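Local coordinates for protein alpha-glucosidase YIHQ (Escherichia coli, PDB 5AEE) that hydrolyses sulfoquinovosyl diacylglycerides, and simpler sulfoquinovosides such as sulfoquinovosyl glycerol, releasing sulfoquinovose for breakdown as a source of carbon and sulfur, at residues N16-T21 and L67-V72; F406-P411 and M454-T459. The protein carries 1 engineered substitution. All coordinates share one frame; numbering follows the deposited sequence.

How the contacts relate
Contact 1 lies near the outer end of the N-terminal beta domain, its centre about 39 Å from the centre of the chain, whereas contact 2 sits in the TIM barrel, about 9 Å from that centre and beside the bound glycoside. They share no helix or strand, follow one another along the chain, and keep about 25 Å between nearest atoms. The first is partly buried and mostly polar: a carboxylate on a hairpin turn accepts one backbone N-H of a neighbouring strand, with a calcium ion nearby. The second is fully buried and joins two loops that follow barrel strands, through an arginine meeting carboxylate, aromatic face and ligand. Acidic groups crowd together at both, but only contact 2 lines the pocket of the bound glycoside.

Contact 1: N16-T21 and L67-V72; sequences NNDSFT and LTDAIV. With CA (calcium ion), chain D.
Asp18 and Ala70 bring the two backbones closest, 4.9 Å from CA to CA, where the turn between strands 13-16 and 19-24 comes down on strand 54-75. Within that turn Asn16 N bonds to Ser19 O and Ser19 N returns to Asn16 O, leaving Asn17 and Asp18 at the corner. The Asp18 side chain points toward the other segment: CG lies anti to the carbonyl carbon, beside its own N (chi1 -75°), which carries OD1 to the backbone of Ala70. There Ala70 N donates to Asp18 OD1 over 3.0 Å, nearly straight at 160°, coming from above the carboxylate plane. The same OD1 also stands 3.0 Å from Ala70 O, a pair of acceptors, and Asn17 O faces Ala70 O at 3.2 Å in the same way. A second crowding involves Asp69, whose OD1 approaches Asp18 OD2 to 3.0 Å with the carboxylate planes 43° apart. Two negative groups this near would probably raise the pKa of one of them; Lys34, salt-bridged to Asp18 OD2, offsets part of the charge. Were an alanine to replace Asp18, Ala70 N would probably lose its acceptor and Lys34 its carboxylate mate, leaving the turn less firmly fixed to the strand. At the start of the turn, Asn16 OD1 binds a calcium ion at 2.3 Å, along with a water and the carbonyl of Gln15. Beyond the turn, Phe20 lies against His32, Phe13, Ile81 and Phe83, carrying the hairpin onto strand 78-84. The arrangement is that of a beta-hairpin with a two-residue loop, its aspartate tying the hairpin turn to strand 54-75 in the N-terminal beta region of this family 31 enzyme.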
ATOM      1  N   ASN A  16     -38.270 -14.185  11.334  1.00 32.38           N
ATOM      2  CA  ASN A  16     -39.543 -14.788  11.003  1.00 34.51           C
ATOM      3  C   ASN A  16     -39.203 -15.903  10.015  1.00 40.55           C
ATOM      4  O   ASN A  16     -38.045 -16.154   9.768  1.00 34.53           O
ATOM      5  CB  ASN A  16     -40.484 -13.763  10.378  1.00 33.24           C
ATOM      6  CG  ASN A  16     -40.987 -12.714  11.402  1.00 32.95           C
ATOM      7  OD1 ASN A  16     -41.113 -12.987  12.603  1.00 38.93           O
ATOM      8  ND2 ASN A  16     -41.308 -11.545  10.922  1.00 31.43           N
ATOM      9  N   ASN A  17     -40.218 -16.557   9.469  1.00 45.64           N
ATOM     10  CA  ASN A  17     -40.069 -17.805   8.725  1.00 52.31           C
ATOM     11  C   ASN A  17     -38.888 -17.858   7.734  1.00 56.01           C
ATOM     12  O   ASN A  17     -37.951 -18.649   7.945  1.00 69.38           O
ATOM     13  CB  ASN A  17     -41.405 -18.161   8.044  1.00 50.74           C
ATOM     14  CG  ASN A  17     -41.234 -19.186   6.956  1.00 54.68           C
ATOM     15  OD1 ASN A  17     -40.664 -20.261   7.173  1.00 57.07           O
ATOM     16  ND2 ASN A  17     -41.690 -18.850   5.766  1.00 52.84           N
ATOM     17  N   ASP A  18     -38.920 -17.073   6.670  1.00 52.88           N
ATOM     18  CA  ASP A  18     -37.752 -17.025   5.755  1.00 60.35           C
ATOM     19  C   ASP A  18     -37.226 -15.571   5.783  1.00 58.64           C
ATOM     20  O   ASP A  18     -36.923 -15.000   4.742  1.00 58.53           O
ATOM     21  CB  ASP A  18     -38.097 -17.463   4.295  1.00 62.16           C
ATOM     22  CG  ASP A  18     -38.280 -19.011   4.112  1.00 71.55           C
ATOM     23  OD1 ASP A  18     -37.443 -19.820   4.572  1.00 68.27           O
ATOM     24  OD2 ASP A  18     -39.256 -19.427   3.431  1.00 81.05           O
ATOM     25  N   SER A  19     -37.133 -14.981   6.979  1.00 55.22           N
ATOM     26  CA  SER A  19     -36.797 -13.551   7.132  1.00 49.99           C
ATOM     27  C   SER A  19     -36.028 -13.264   8.433  1.00 44.17           C
ATOM     28  O   SER A  19     -36.369 -13.788   9.506  1.00 37.89           O
ATOM     29  CB  SER A  19     -38.073 -12.740   7.030  1.00 52.48           C
ATOM     30  OG  SER A  19     -37.853 -11.435   7.469  1.00 53.53           O
ATOM     31  N   PHE A  20     -34.966 -12.463   8.365  1.00 37.52           N
ATOM     32  CA  PHE A  20     -34.204 -12.178   9.585  1.00 34.84           C
ATOM     33  C   PHE A  20     -33.413 -10.893   9.522  1.00 33.88           C
ATOM     34  O   PHE A  20     -33.121 -10.416   8.437  1.00 30.40           O
ATOM     35  CB  PHE A  20     -33.283 -13.352   9.984  1.00 36.73           C
ATOM     36  CG  PHE A  20     -32.067 -13.506   9.099  1.00 37.29           C
ATOM     37  CD1 PHE A  20     -30.914 -12.742   9.321  1.00 38.84           C
ATOM     38  CD2 PHE A  20     -32.063 -14.417   8.073  1.00 37.76           C
ATOM     39  CE1 PHE A  20     -29.804 -12.868   8.498  1.00 42.13           C
ATOM     40  CE2 PHE A  20     -30.943 -14.557   7.250  1.00 41.01           C
ATOM     41  CZ  PHE A  20     -29.816 -13.780   7.458  1.00 38.54           C
ATOM     42  N   THR A  21     -33.021 -10.379  10.696  1.00 32.41           N
ATOM     43  CA  THR A  21     -32.051  -9.294  10.775  1.00 30.41           C
ATOM     44  C   THR A  21     -30.965  -9.624  11.780  1.00 30.51           C
ATOM     45  O   THR A  21     -31.189 -10.362  12.739  1.00 32.17           O
ATOM     46  CB  THR A  21     -32.701  -7.990  11.204  1.00 34.66           C
ATOM     47  OG1 THR A  21     -33.225  -8.153  12.525  1.00 36.20           O
ATOM     48  CG2 THR A  21     -33.806  -7.584  10.194  1.00 37.06           C
ATOM     49  N   LEU A  67     -30.711 -16.907  -2.872  1.00 28.23           N
ATOM     50  CA  LEU A  67     -31.159 -17.911  -1.890  1.00 30.07           C
ATOM     51  C   LEU A  67     -32.205 -17.292  -0.995  1.00 30.15           C
ATOM     52  O   LEU A  67     -31.893 -16.665  -0.031  1.00 32.54           O
ATOM     53  CB  LEU A  67     -29.957 -18.424  -1.130  1.00 31.71           C
ATOM     54  CG  LEU A  67     -28.928 -19.105  -2.038  1.00 31.83           C
ATOM     55  CD1 LEU A  67     -27.839 -19.714  -1.170  1.00 34.32           C
ATOM     56  CD2 LEU A  67     -29.455 -20.154  -3.018  1.00 31.75           C
ATOM     57  N   THR A  68     -33.461 -17.432  -1.397  1.00 32.59           N
ATOM     58  CA  THR A  68     -34.565 -16.790  -0.761  1.00 34.12           C
ATOM     59  C   THR A  68     -35.108 -17.551   0.483  1.00 40.72           C
ATOM     60  O   THR A  68     -35.667 -16.921   1.382  1.00 46.45           O
ATOM     61  CB  THR A  68     -35.682 -16.568  -1.779  1.00 36.06           C
ATOM     62  OG1 THR A  68     -35.921 -17.768  -2.478  1.00 33.51           O
ATOM     63  CG2 THR A  68     -35.254 -15.541  -2.836  1.00 36.64           C
ATOM     64  N   ASP A  69     -34.897 -18.861   0.556  1.00 38.69           N
ATOM     65  CA  ASP A  69     -35.307 -19.675   1.727  1.00 39.26           C
ATOM     66  C   ASP A  69     -34.178 -19.787   2.741  1.00 41.57           C
ATOM     67  O   ASP A  69     -33.035 -19.994   2.389  1.00 39.57           O
ATOM     68  CB  ASP A  69     -35.847 -21.049   1.318  1.00 39.61           C
ATOM     69  CG  ASP A  69     -37.131 -20.935   0.447  1.00 51.31           C
ATOM     70  OD1 ASP A  69     -38.010 -20.101   0.784  1.00 65.33           O
ATOM     71  OD2 ASP A  69     -37.253 -21.617  -0.607  1.00 53.34           O
ATOM     72  N   ALA A  70     -34.527 -19.589   4.002  1.00 43.13           N
ATOM     73  CA  ALA A  70     -33.594 -19.583   5.110  1.00 43.90           C
ATOM     74  C   ALA A  70     -34.251 -20.336   6.260  1.00 48.30           C
ATOM     75  O   ALA A  70     -35.361 -19.986   6.661  1.00 49.23           O
ATOM     76  CB  ALA A  70     -33.322 -18.167   5.531  1.00 42.36           C
ATOM     77  N   ILE A  71     -33.566 -21.361   6.754  1.00 45.29           N
ATOM     78  CA  ILE A  71     -33.974 -22.103   7.937  1.00 44.42           C
ATOM     79  C   ILE A  71     -32.858 -21.864   8.927  1.00 42.44           C
ATOM     80  O   ILE A  71     -31.688 -22.103   8.618  1.00 37.02           O
ATOM     81  CB  ILE A  71     -34.119 -23.594   7.635  1.00 43.36           C
ATOM     82  CG1 ILE A  71     -35.333 -23.789   6.740  1.00 48.35           C
ATOM     83  CG2 ILE A  71     -34.223 -24.419   8.913  1.00 47.60           C
ATOM     84  CD1 ILE A  71     -35.352 -25.138   6.028  1.00 52.41           C
ATOM     85  N   VAL A  72     -33.245 -21.367  10.092  1.00 36.65           N
ATOM     86  CA  VAL A  72     -32.344 -21.003  11.163  1.00 42.20           C
ATOM     87  C   VAL A  72     -32.334 -22.106  12.216  1.00 48.49           C
ATOM     88  O   VAL A  72     -33.384 -22.619  12.590  1.00 45.15           O
ATOM     89  CB  VAL A  72     -32.830 -19.724  11.862  1.00 42.62           C
ATOM     90  CG1 VAL A  72     -31.927 -19.383  13.057  1.00 42.20           C
ATOM     91  CG2 VAL A  72     -32.918 -18.588  10.869  1.00 41.41           C
TER
HETATM   92 CA    CA D1680     -40.664 -13.887  14.667  1.00 36.16          CA
HETATM   93  O   HOH W   1     -40.352 -11.606  15.096  1.00 30.93           O

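Contact 2: F406-P411 and M454-T459; sequences FGEYLP and MRAGST. With NSQ (4-nitrophenyl alpha-D-6-sulfoquinovoside), chain E.
Arg455 and Glu408, the latter probably an active-site residue by analogy with relatives, form the ionic part of this contact. Arg455 NH2 donates to Glu408 OE2 over 2.8 Å in a bent bond (133°), on the syn side of the carboxylate but tilted out of its plane, and NH1 adds a weak bond to the same oxygen. The two flat groups stand 82° apart, and Glu408 OE1 lies over one face of the guanidinium. A bend at chi3 of Arg455 (70°) turns its head back to this position, where NE is salt-bridged to Asp405, the nucleophile, and NH1 to Glu152.

The aromatic part is a cation-pi contact. Arg455 NH2 sits 3.2 Å above the plane of the Phe406 ring, over its centre, with the guanidinium nearly perpendicular to the ring. The opposite guanidinium face, away from OE1, is met by C26 of the ligand's nitrophenyl group, while Phe406 CZ reaches C27 at 3.4 Å.

The Ala456 methyl and a water also join the loops. Ala456 CB rests 3.4 Å from Phe406 O; facing it, Gly407 has a positive phi, and any side chain there would press on that methyl. Water 2 donates to Phe406 O and accepts from Arg455 N.

Tyr409 OH donates to nitro oxygen O34 of the ligand over 3.0 Å, holding the nitrophenyl end. Arg455 is thus fixed by carboxylates and an aromatic face together, so its charge probably helps to orient the nucleophile and to balance the acidic cluster beside the scissile glycoside.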
ATOM      1  N   PHE A 406       7.779  -5.804  -5.754  1.00 21.89           N
ATOM      2  CA  PHE A 406       6.963  -6.757  -6.452  1.00 23.43           C
ATOM      3  C   PHE A 406       6.242  -7.622  -5.453  1.00 22.53           C
ATOM      4  O   PHE A 406       6.151  -7.228  -4.292  1.00 28.23           O
ATOM      5  CB  PHE A 406       7.696  -7.576  -7.555  1.00 24.08           C
ATOM      6  CG  PHE A 406       8.078  -6.775  -8.729  1.00 23.75           C
ATOM      7  CD1 PHE A 406       9.268  -6.106  -8.755  1.00 23.85           C
ATOM      8  CD2 PHE A 406       7.219  -6.707  -9.838  1.00 23.81           C
ATOM      9  CE1 PHE A 406       9.586  -5.309  -9.860  1.00 24.12           C
ATOM     10  CE2 PHE A 406       7.562  -5.980 -10.961  1.00 26.12           C
ATOM     11  CZ  PHE A 406       8.715  -5.231 -10.939  1.00 25.02           C
ATOM     12  N   GLY A 407       5.685  -8.764  -5.875  1.00 22.32           N
ATOM     13  CA  GLY A 407       4.718  -9.495  -5.038  1.00 23.49           C
ATOM     14  C   GLY A 407       3.337  -9.511  -5.718  1.00 25.73           C
ATOM     15  O   GLY A 407       2.455 -10.264  -5.278  1.00 26.28           O
ATOM     16  N   GLU A 408       3.148  -8.671  -6.736  1.00 23.74           N
ATOM     17  CA  GLU A 408       1.809  -8.541  -7.451  1.00 25.92           C
ATOM     18  C   GLU A 408       1.673  -9.296  -8.771  1.00 27.01           C
ATOM     19  O   GLU A 408       0.625  -9.182  -9.483  1.00 30.33           O
ATOM     20  CB  GLU A 408       1.508  -7.055  -7.713  1.00 23.95           C
ATOM     21  CG  GLU A 408       2.215  -6.388  -8.897  1.00 25.04           C
ATOM     22  CD  GLU A 408       3.675  -6.055  -8.654  1.00 29.97           C
ATOM     23  OE1 GLU A 408       4.202  -6.343  -7.564  1.00 30.79           O
ATOM     24  OE2 GLU A 408       4.281  -5.472  -9.558  1.00 30.46           O
ATOM     25  N   TYR A 409       2.677 -10.077  -9.121  1.00 29.91           N
ATOM     26  CA  TYR A 409       2.821 -10.553 -10.493  1.00 30.25           C
ATOM     27  C   TYR A 409       2.602 -12.010 -10.662  1.00 34.90           C
ATOM     28  O   TYR A 409       2.905 -12.512 -11.746  1.00 36.70           O
ATOM     29  CB  TYR A 409       4.256 -10.331 -10.951  1.00 36.38           C
ATOM     30  CG  TYR A 409       4.560  -9.560 -12.230  1.00 34.48           C
ATOM     31  CD1 TYR A 409       4.712  -8.182 -12.182  1.00 37.05           C
ATOM     32  CD2 TYR A 409       4.871 -10.219 -13.437  1.00 36.79           C
ATOM     33  CE1 TYR A 409       5.102  -7.444 -13.318  1.00 39.06           C
ATOM     34  CE2 TYR A 409       5.272  -9.501 -14.582  1.00 36.73           C
ATOM     35  CZ  TYR A 409       5.373  -8.090 -14.514  1.00 40.31           C
ATOM     36  OH  TYR A 409       5.789  -7.277 -15.602  1.00 41.70           O
ATOM     37  N   LEU A 410       2.114 -12.723  -9.653  1.00 32.16           N
ATOM     38  CA  LEU A 410       1.938 -14.138  -9.818  1.00 29.85           C
ATOM     39  C   LEU A 410       0.900 -14.444 -10.880  1.00 32.36           C
ATOM     40  O   LEU A 410      -0.248 -14.076 -10.719  1.00 27.51           O
ATOM     41  CB  LEU A 410       1.515 -14.800  -8.521  1.00 31.44           C
ATOM     42  CG  LEU A 410       1.576 -16.315  -8.567  1.00 32.09           C
ATOM     43  CD1 LEU A 410       2.977 -16.783  -8.256  1.00 33.58           C
ATOM     44  CD2 LEU A 410       0.622 -16.925  -7.551  1.00 37.01           C
ATOM     45  N   PRO A 411       1.291 -15.165 -11.965  1.00 34.87           N
ATOM     46  CA  PRO A 411       0.248 -15.577 -12.945  1.00 35.22           C
ATOM     47  C   PRO A 411      -0.653 -16.686 -12.381  1.00 31.10           C
ATOM     48  O   PRO A 411      -0.243 -17.422 -11.480  1.00 28.51           O
ATOM     49  CB  PRO A 411       1.067 -16.075 -14.145  1.00 33.90           C
ATOM     50  CG  PRO A 411       2.479 -15.595 -13.880  1.00 34.73           C
ATOM     51  CD  PRO A 411       2.659 -15.500 -12.424  1.00 33.84           C
ATOM     52  N   MET A 454       8.100  -1.688   0.891  1.00 21.10           N
ATOM     53  CA  MET A 454       7.431  -2.530  -0.053  1.00 20.50           C
ATOM     54  C   MET A 454       6.342  -1.779  -0.758  1.00 20.33           C
ATOM     55  O   MET A 454       5.818  -0.779  -0.274  1.00 20.17           O
ATOM     56  CB  MET A 454       6.683  -3.713   0.700  1.00 21.44           C
ATOM     57  CG  MET A 454       7.718  -4.609   1.401  1.00 22.78           C
ATOM     58  SD  MET A 454       6.959  -6.094   2.100  1.00 23.80           S
ATOM     59  CE  MET A 454       7.044  -7.135   0.661  1.00 25.56           C
ATOM     60  N   ARG A 455       6.001  -2.311  -1.892  1.00 20.63           N
ATOM     61  CA  ARG A 455       4.990  -1.700  -2.802  1.00 22.68           C
ATOM     62  C   ARG A 455       3.752  -2.569  -2.727  1.00 21.71           C
ATOM     63  O   ARG A 455       2.723  -2.131  -2.224  1.00 25.89           O
ATOM     64  CB  ARG A 455       5.611  -1.643  -4.220  1.00 23.03           C
ATOM     65  CG  ARG A 455       4.697  -1.214  -5.355  1.00 24.83           C
ATOM     66  CD  ARG A 455       5.463  -0.850  -6.609  1.00 24.71           C
ATOM     67  NE  ARG A 455       6.080  -2.024  -7.248  1.00 23.44           N
ATOM     68  CZ  ARG A 455       5.570  -2.761  -8.207  1.00 28.01           C
ATOM     69  NH1 ARG A 455       4.379  -2.498  -8.780  1.00 27.34           N
ATOM     70  NH2 ARG A 455       6.286  -3.795  -8.641  1.00 30.19           N
ATOM     71  N   ALA A 456       3.853  -3.790  -3.227  1.00 24.02           N
ATOM     72  CA  ALA A 456       2.755  -4.747  -3.111  1.00 25.68           C
ATOM     73  C   ALA A 456       2.456  -5.071  -1.641  1.00 24.41           C
ATOM     74  O   ALA A 456       3.371  -5.116  -0.782  1.00 22.28           O
ATOM     75  CB  ALA A 456       3.020  -6.008  -3.900  1.00 26.67           C
ATOM     76  N   GLY A 457       1.199  -5.314  -1.355  1.00 20.05           N
ATOM     77  CA  GLY A 457       0.851  -5.790  -0.020  1.00 21.04           C
ATOM     78  C   GLY A 457      -0.420  -6.561  -0.062  1.00 23.38           C
ATOM     79  O   GLY A 457      -1.086  -6.528  -1.075  1.00 24.58           O
ATOM     80  N   SER A 458      -0.690  -7.270   1.042  1.00 24.01           N
ATOM     81  CA  SER A 458      -1.925  -8.019   1.245  1.00 27.45           C
ATOM     82  C   SER A 458      -2.125  -8.173   2.749  1.00 25.76           C
ATOM     83  O   SER A 458      -1.263  -7.766   3.549  1.00 27.15           O
ATOM     84  CB  SER A 458      -1.875  -9.407   0.530  1.00 26.63           C
ATOM     85  OG  SER A 458      -0.889 -10.294   1.071  1.00 23.26           O
ATOM     86  N   THR A 459      -3.226  -8.800   3.133  1.00 26.48           N
ATOM     87  CA  THR A 459      -3.537  -9.067   4.564  1.00 22.36           C
ATOM     88  C   THR A 459      -2.324  -9.660   5.258  1.00 22.71           C
ATOM     89  O   THR A 459      -1.832 -10.705   4.842  1.00 26.25           O
ATOM     90  CB  THR A 459      -4.703 -10.016   4.617  1.00 25.80           C
ATOM     91  OG1 THR A 459      -5.778  -9.408   3.885  1.00 24.85           O
ATOM     92  CG2 THR A 459      -5.121 -10.347   6.033  1.00 26.57           C
TER
HETATM   93  O12 NSQ E1681      11.867  -3.497 -12.204  1.00 24.72           O
HETATM   94  S10 NSQ E1681      13.072  -2.653 -12.023  1.00 25.37           S
HETATM   95  O13 NSQ E1681      14.374  -3.341 -11.869  1.00 25.85           O
HETATM   96  O11 NSQ E1681      13.066  -1.647 -13.084  1.00 23.56           O
HETATM   97  C6  NSQ E1681      12.939  -1.807 -10.530  1.00 25.59           C
HETATM   98  C5  NSQ E1681      11.739  -0.881 -10.388  1.00 25.03           C
HETATM   99  O5  NSQ E1681      10.617  -1.790 -10.152  1.00 23.14           O
HETATM  100  C1  NSQ E1681       9.404  -1.223  -9.759  1.00 27.15           C
HETATM  101  C2  NSQ E1681       9.589  -0.260  -8.566  1.00 25.96           C
HETATM  102  O2  NSQ E1681       8.312   0.224  -8.249  1.00 23.30           O
HETATM  103  C3  NSQ E1681      10.607   0.797  -8.938  1.00 24.84           C
HETATM  104  O3  NSQ E1681      10.814   1.735  -7.904  1.00 25.41           O
HETATM  105  C4  NSQ E1681      11.937   0.168  -9.280  1.00 26.12           C
HETATM  106  O4  NSQ E1681      12.850   1.221  -9.716  1.00 25.75           O
HETATM  107  O1  NSQ E1681       8.948  -0.534 -10.921  1.00 31.37           O
HETATM  108  C25 NSQ E1681       8.444  -1.285 -11.908  1.00 32.64           C
HETATM  109  C26 NSQ E1681       7.318  -2.086 -11.659  1.00 32.08           C
HETATM  110  C27 NSQ E1681       6.866  -2.893 -12.662  1.00 33.42           C
HETATM  111  C28 NSQ E1681       7.469  -2.851 -13.914  1.00 33.94           C
HETATM  112  N32 NSQ E1681       6.998  -3.739 -14.901  1.00 45.13           N
HETATM  113  O33 NSQ E1681       7.748  -4.000 -15.887  1.00 47.76           O
HETATM  114  O34 NSQ E1681       5.927  -4.410 -14.700  1.00 48.37           O
HETATM  115  C29 NSQ E1681       8.596  -2.061 -14.117  1.00 34.77           C
HETATM  116  C30 NSQ E1681       9.089  -1.259 -13.104  1.00 32.78           C
HETATM  117  O   HOH W   2       6.627  -4.996  -2.728  1.00 22.77           O